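Local coordinates for putative lipoprotein (Bacteroides fragilis, PDB 4GBS) that is a putative lipoprotein of the HmuY family that probably binds haem, at residues A98-P102 with Y196-P200; V107-T113 with P134-E140. All coordinates share one frame; numbering follows the deposited sequence.

Contact 1 of 2, residues A98-P102 with Y196-P200; sequences AGSMP and YPYEP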
# COMPACT_ATOMS: atom_id res chain seq x y z
N ALA A 98 -16.38 -12.57 10.89
CA ALA A 98 -17.40 -11.61 11.32
C ALA A 98 -18.71 -11.73 10.52
O ALA A 98 -19.78 -11.46 11.08
CB ALA A 98 -16.87 -10.20 11.20
N GLY A 99 -18.61 -12.13 9.24
CA GLY A 99 -19.75 -12.29 8.34
C GLY A 99 -20.60 -11.05 8.21
O GLY A 99 -21.82 -11.13 8.03
N SER A 100 -19.97 -9.89 8.33
CA SER A 100 -20.60 -8.58 8.26
C SER A 100 -19.64 -7.55 7.73
O SER A 100 -18.46 -7.53 8.11
CB SER A 100 -21.12 -8.16 9.64
OG SER A 100 -21.71 -6.87 9.58
N MSE A 101 -20.17 -6.68 6.87
CA MSE A 101 -19.47 -5.56 6.26
C MSE A 101 -19.09 -4.55 7.35
O MSE A 101 -19.99 -3.99 7.98
CB MSE A 101 -20.36 -4.93 5.17
CG MSE A 101 -19.85 -3.61 4.58
SE MSE A 101 -18.19 -3.75 3.59
CE MSE A 101 -18.76 -4.99 2.17
N PRO A 102 -17.78 -4.33 7.62
CA PRO A 102 -17.39 -3.34 8.65
C PRO A 102 -17.90 -1.94 8.32
O PRO A 102 -17.75 -1.47 7.18
CB PRO A 102 -15.87 -3.37 8.62
CG PRO A 102 -15.52 -4.65 7.99
CD PRO A 102 -16.58 -4.93 7.00
N TYR A 196 -9.31 -10.73 -2.28
CA TYR A 196 -9.91 -10.03 -3.40
C TYR A 196 -10.52 -11.05 -4.35
O TYR A 196 -9.81 -11.93 -4.85
CB TYR A 196 -8.93 -9.09 -4.14
CG TYR A 196 -9.62 -8.34 -5.26
CD1 TYR A 196 -10.46 -7.26 -4.99
CD2 TYR A 196 -9.51 -8.76 -6.58
CE1 TYR A 196 -11.19 -6.65 -6.00
CE2 TYR A 196 -10.20 -8.12 -7.61
CZ TYR A 196 -11.04 -7.06 -7.31
OH TYR A 196 -11.72 -6.41 -8.31
N PRO A 197 -11.84 -10.90 -4.63
CA PRO A 197 -12.75 -9.86 -4.12
C PRO A 197 -13.32 -10.22 -2.75
O PRO A 197 -13.68 -11.37 -2.52
CB PRO A 197 -13.85 -9.79 -5.20
CG PRO A 197 -13.50 -10.84 -6.25
CD PRO A 197 -12.54 -11.78 -5.58
N TYR A 198 -13.36 -9.24 -1.82
CA TYR A 198 -13.90 -9.43 -0.48
C TYR A 198 -15.43 -9.26 -0.50
O TYR A 198 -15.95 -8.24 -0.94
CB TYR A 198 -13.27 -8.48 0.57
CG TYR A 198 -14.10 -8.36 1.84
CD1 TYR A 198 -14.17 -9.42 2.75
CD2 TYR A 198 -14.87 -7.23 2.10
CE1 TYR A 198 -14.99 -9.35 3.87
CE2 TYR A 198 -15.68 -7.15 3.23
CZ TYR A 198 -15.74 -8.21 4.12
OH TYR A 198 -16.53 -8.12 5.24
N GLU A 199 -16.14 -10.27 0.01
CA GLU A 199 -17.59 -10.29 0.14
C GLU A 199 -17.97 -10.86 1.49
O GLU A 199 -17.52 -11.97 1.80
CB GLU A 199 -18.25 -11.11 -0.99
CG GLU A 199 -18.09 -10.55 -2.40
CD GLU A 199 -18.70 -11.37 -3.53
OE1 GLU A 199 -19.46 -12.33 -3.25
OE2 GLU A 199 -18.42 -11.04 -4.70
N PRO A 200 -18.80 -10.17 2.31
CA PRO A 200 -19.20 -10.75 3.61
C PRO A 200 -19.95 -12.10 3.45
O PRO A 200 -20.64 -12.28 2.42
CB PRO A 200 -20.13 -9.68 4.20
CG PRO A 200 -19.70 -8.41 3.52
CD PRO A 200 -19.39 -8.83 2.12
OXT PRO A 200 -19.79 -12.98 4.34

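Contact 2 of 2, residues V107-T113 with P134-E140; sequences VADEWTT and PSDFNPE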
# COMPACT_ATOMS: atom_id res chain seq x y z
N VAL A 107 -12.33 6.61 3.07
CA VAL A 107 -11.51 7.79 2.81
C VAL A 107 -10.89 7.70 1.42
O VAL A 107 -10.17 6.75 1.09
CB VAL A 107 -10.43 7.93 3.90
CG1 VAL A 107 -9.60 9.19 3.69
CG2 VAL A 107 -11.07 7.91 5.28
N ALA A 108 -11.18 8.73 0.61
CA ALA A 108 -10.63 8.86 -0.74
C ALA A 108 -9.23 9.46 -0.68
O ALA A 108 -8.81 9.93 0.37
CB ALA A 108 -11.56 9.71 -1.59
N ASP A 109 -8.51 9.43 -1.80
CA ASP A 109 -7.19 10.04 -1.89
C ASP A 109 -7.27 11.54 -1.80
O ASP A 109 -8.28 12.14 -2.18
CB ASP A 109 -6.47 9.68 -3.21
CG ASP A 109 -6.02 8.25 -3.36
OD1 ASP A 109 -6.51 7.38 -2.61
OD2 ASP A 109 -5.18 7.99 -4.24
N GLU A 110 -6.19 12.14 -1.34
CA GLU A 110 -6.04 13.59 -1.28
C GLU A 110 -4.94 14.00 -2.22
O GLU A 110 -4.00 13.24 -2.46
CB GLU A 110 -5.74 14.05 0.16
CG GLU A 110 -6.94 13.91 1.09
CD GLU A 110 -6.65 14.14 2.56
OE1 GLU A 110 -5.54 14.62 2.87
OE2 GLU A 110 -7.53 13.83 3.40
N TRP A 111 -5.06 15.18 -2.78
CA TRP A 111 -4.03 15.74 -3.64
C TRP A 111 -3.02 16.43 -2.74
O TRP A 111 -3.41 17.28 -1.92
CB TRP A 111 -4.64 16.67 -4.70
CG TRP A 111 -3.61 17.31 -5.58
CD1 TRP A 111 -3.15 18.60 -5.50
CD2 TRP A 111 -2.82 16.67 -6.59
NE1 TRP A 111 -2.17 18.81 -6.45
CE2 TRP A 111 -1.94 17.64 -7.13
CE3 TRP A 111 -2.80 15.37 -7.14
CZ2 TRP A 111 -1.07 17.36 -8.18
CZ3 TRP A 111 -1.94 15.10 -8.19
CH2 TRP A 111 -1.07 16.08 -8.68
N THR A 112 -1.75 16.00 -2.81
CA THR A 112 -0.68 16.50 -1.95
C THR A 112 0.47 17.08 -2.76
O THR A 112 0.73 16.63 -3.88
CB THR A 112 -0.16 15.36 -1.05
OG1 THR A 112 0.50 14.35 -1.84
CG2 THR A 112 -1.26 14.75 -0.16
N THR A 113 1.16 18.06 -2.18
CA THR A 113 2.34 18.66 -2.80
C THR A 113 3.52 18.56 -1.83
O THR A 113 4.64 18.95 -2.19
CB THR A 113 2.08 20.12 -3.21
OG1 THR A 113 1.60 20.85 -2.08
CG2 THR A 113 1.12 20.24 -4.37
N PRO A 134 4.04 16.42 -6.74
CA PRO A 134 2.59 16.65 -6.63
C PRO A 134 1.92 15.31 -6.93
O PRO A 134 2.23 14.68 -7.97
CB PRO A 134 2.32 17.78 -7.64
CG PRO A 134 3.65 18.09 -8.28
CD PRO A 134 4.57 16.95 -8.01
N SER A 135 1.15 14.79 -5.97
CA SER A 135 0.62 13.45 -6.13
C SER A 135 -0.63 13.20 -5.32
O SER A 135 -0.84 13.82 -4.29
CB SER A 135 1.69 12.46 -5.67
OG SER A 135 1.25 11.11 -5.65
N ASP A 136 -1.40 12.19 -5.75
CA ASP A 136 -2.50 11.63 -4.97
C ASP A 136 -1.91 10.84 -3.85
O ASP A 136 -0.80 10.28 -4.00
CB ASP A 136 -3.44 10.76 -5.83
CG ASP A 136 -4.51 11.49 -6.60
OD1 ASP A 136 -4.74 12.67 -6.32
OD2 ASP A 136 -5.21 10.83 -7.39
N PHE A 137 -2.61 10.77 -2.73
CA PHE A 137 -2.15 10.06 -1.56
C PHE A 137 -3.34 9.58 -0.75
O PHE A 137 -4.25 10.38 -0.49
CB PHE A 137 -1.24 10.98 -0.74
CG PHE A 137 -0.85 10.46 0.62
CD1 PHE A 137 0.08 9.44 0.75
CD2 PHE A 137 -1.39 11.02 1.78
CE1 PHE A 137 0.45 8.97 2.02
CE2 PHE A 137 -1.02 10.56 3.04
CZ PHE A 137 -0.10 9.53 3.15
N ASN A 138 -3.36 8.28 -0.36
CA ASN A 138 -4.44 7.79 0.49
C ASN A 138 -3.98 7.82 1.92
O ASN A 138 -3.14 6.99 2.29
CB ASN A 138 -4.96 6.41 0.10
CG ASN A 138 -6.34 6.19 0.68
OD1 ASN A 138 -6.51 5.85 1.84
ND2 ASN A 138 -7.37 6.53 -0.06
N PRO A 139 -4.48 8.77 2.75
CA PRO A 139 -4.01 8.83 4.15
C PRO A 139 -4.51 7.66 5.00
O PRO A 139 -3.95 7.41 6.07
CB PRO A 139 -4.59 10.15 4.66
CG PRO A 139 -5.80 10.40 3.79
CD PRO A 139 -5.46 9.84 2.45
N GLU A 140 -5.57 6.98 4.55
CA GLU A 140 -6.18 5.91 5.33
C GLU A 140 -5.37 4.62 5.18
O GLU A 140 -5.03 4.04 6.21
CB GLU A 140 -7.65 5.70 4.91
CG GLU A 140 -8.48 4.86 5.89
CD GLU A 140 -8.90 5.51 7.20
OE1 GLU A 140 -8.42 6.63 7.49
OE2 GLU A 140 -9.75 4.92 7.90
O HOH W 1 -7.47 13.20 -5.27

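Contact 1 of 2, residues A98-P102 with Y196-P200
Met101, a selenomethionine, brings its CE methyl against both Tyr198 and Pro200 by two bends of its chain, chi2 65° and chi3 61°. Tyr198 has its CG anti to the backbone N, chi1 163°, and sends its ring toward the 98-102 loop. The methyl touches both partners. CE of Met101 is 3.9 Å from CE2 of Tyr198, meeting the ring obliquely. CE of Met101 is also 3.8 Å from CG of Pro200. The Pro200 ring lies against the backbone as well, with its CG 3.8 Å from Met101 N. Its own backbone N sits over one face of the Tyr198 ring, offset toward the rim.

The far end of the tyrosine comes up to the loop. Tyr198 OH lies 3.6 Å from CD of Pro102, whose ring approaches from the opposite direction. Ser100 O is 3.5 Å from the same OH, too loose to call a hydrogen bond. The two segments therefore meet by van der Waals packing. Gly99 CA passes 4.1 Å from OXT of Pro200, part of the C-terminal carboxylate. Leu164 of strand 163-166 touches both Pro102 and Tyr198, and Met172 touches Met101.

This is surface packing between two irregular segments: the C-terminal tail, just beyond strand 189-195, lies against the long loop joining strands 83-86 and 107-112.

Contact 2 of 2, residues V107-T113 with P134-E140
Strands 110-112 and 135-137 run antiparallel, their axes 4.6 Å apart at closest approach, with Glu110-Phe137 and Thr112-Ser135 as hydrogen-bonded pairs and Trp111-Asp136 as the non-hydrogen-bonded pair between them. Ser135 O takes two donors. Thr112 N and Thr112 OG1 reach it from opposite faces of its carbonyl plane, the hydroxyl at 2.8 Å from Ser135 O. A chi1 of 66° sets OG1 of Thr112 between its backbone N and carbonyl carbon, within range of that oxygen. On the same face of the sheet, CG2 of Thr112 packs on CB of Phe137 at 3.8 Å.

The other face carries Trp111 and Asp136. Ser135 N lies over one face of the indole, offset toward the rim. Pro134 runs alongside, with its CB 3.5 Å from CZ2 of Trp111. Asp136 OD1 comes to the indole edge in plane, 3.4 Å from CE3 of Trp111. A water also donates to that oxygen.

Beyond the paired residues, the Asn138 amide bridges two acceptors. Its ND2 gives a bond of 2.8 Å to Asp109 OD1 and one of 3.0 Å to Val107 O. Both acceptors lie close to the amide plane, so they fix its rotation. Val107 CB rests on CB of Glu140 at 3.7 Å.

Thr79 OG1 is hydrogen-bonded to Asp109 OD1, and Glu86 N to Glu140 OE2. The two strands lie near one edge of the large antiparallel sheet, with strand 83-86 beside 107-112 and strand 117-119, the outermost, beside 131-137.

The two contacts are separate. Their centres are 25 Å apart, and their nearest atoms come to about 10 Å without touching. In sequence, both segments of contact 2 fall between those of contact 1. The 98-102 loop leads within a few residues into strand 107-112, so one run of chain serves both contacts. Contact 1 is loop packing at the surface, about 20 Å from the centre of the chain. Contact 2 is strand pairing, about 13 Å from that centre, and buries 693 Å² against 223 Å² in contact 1. No ligand lies in either contact, so neither is tied to a haem site.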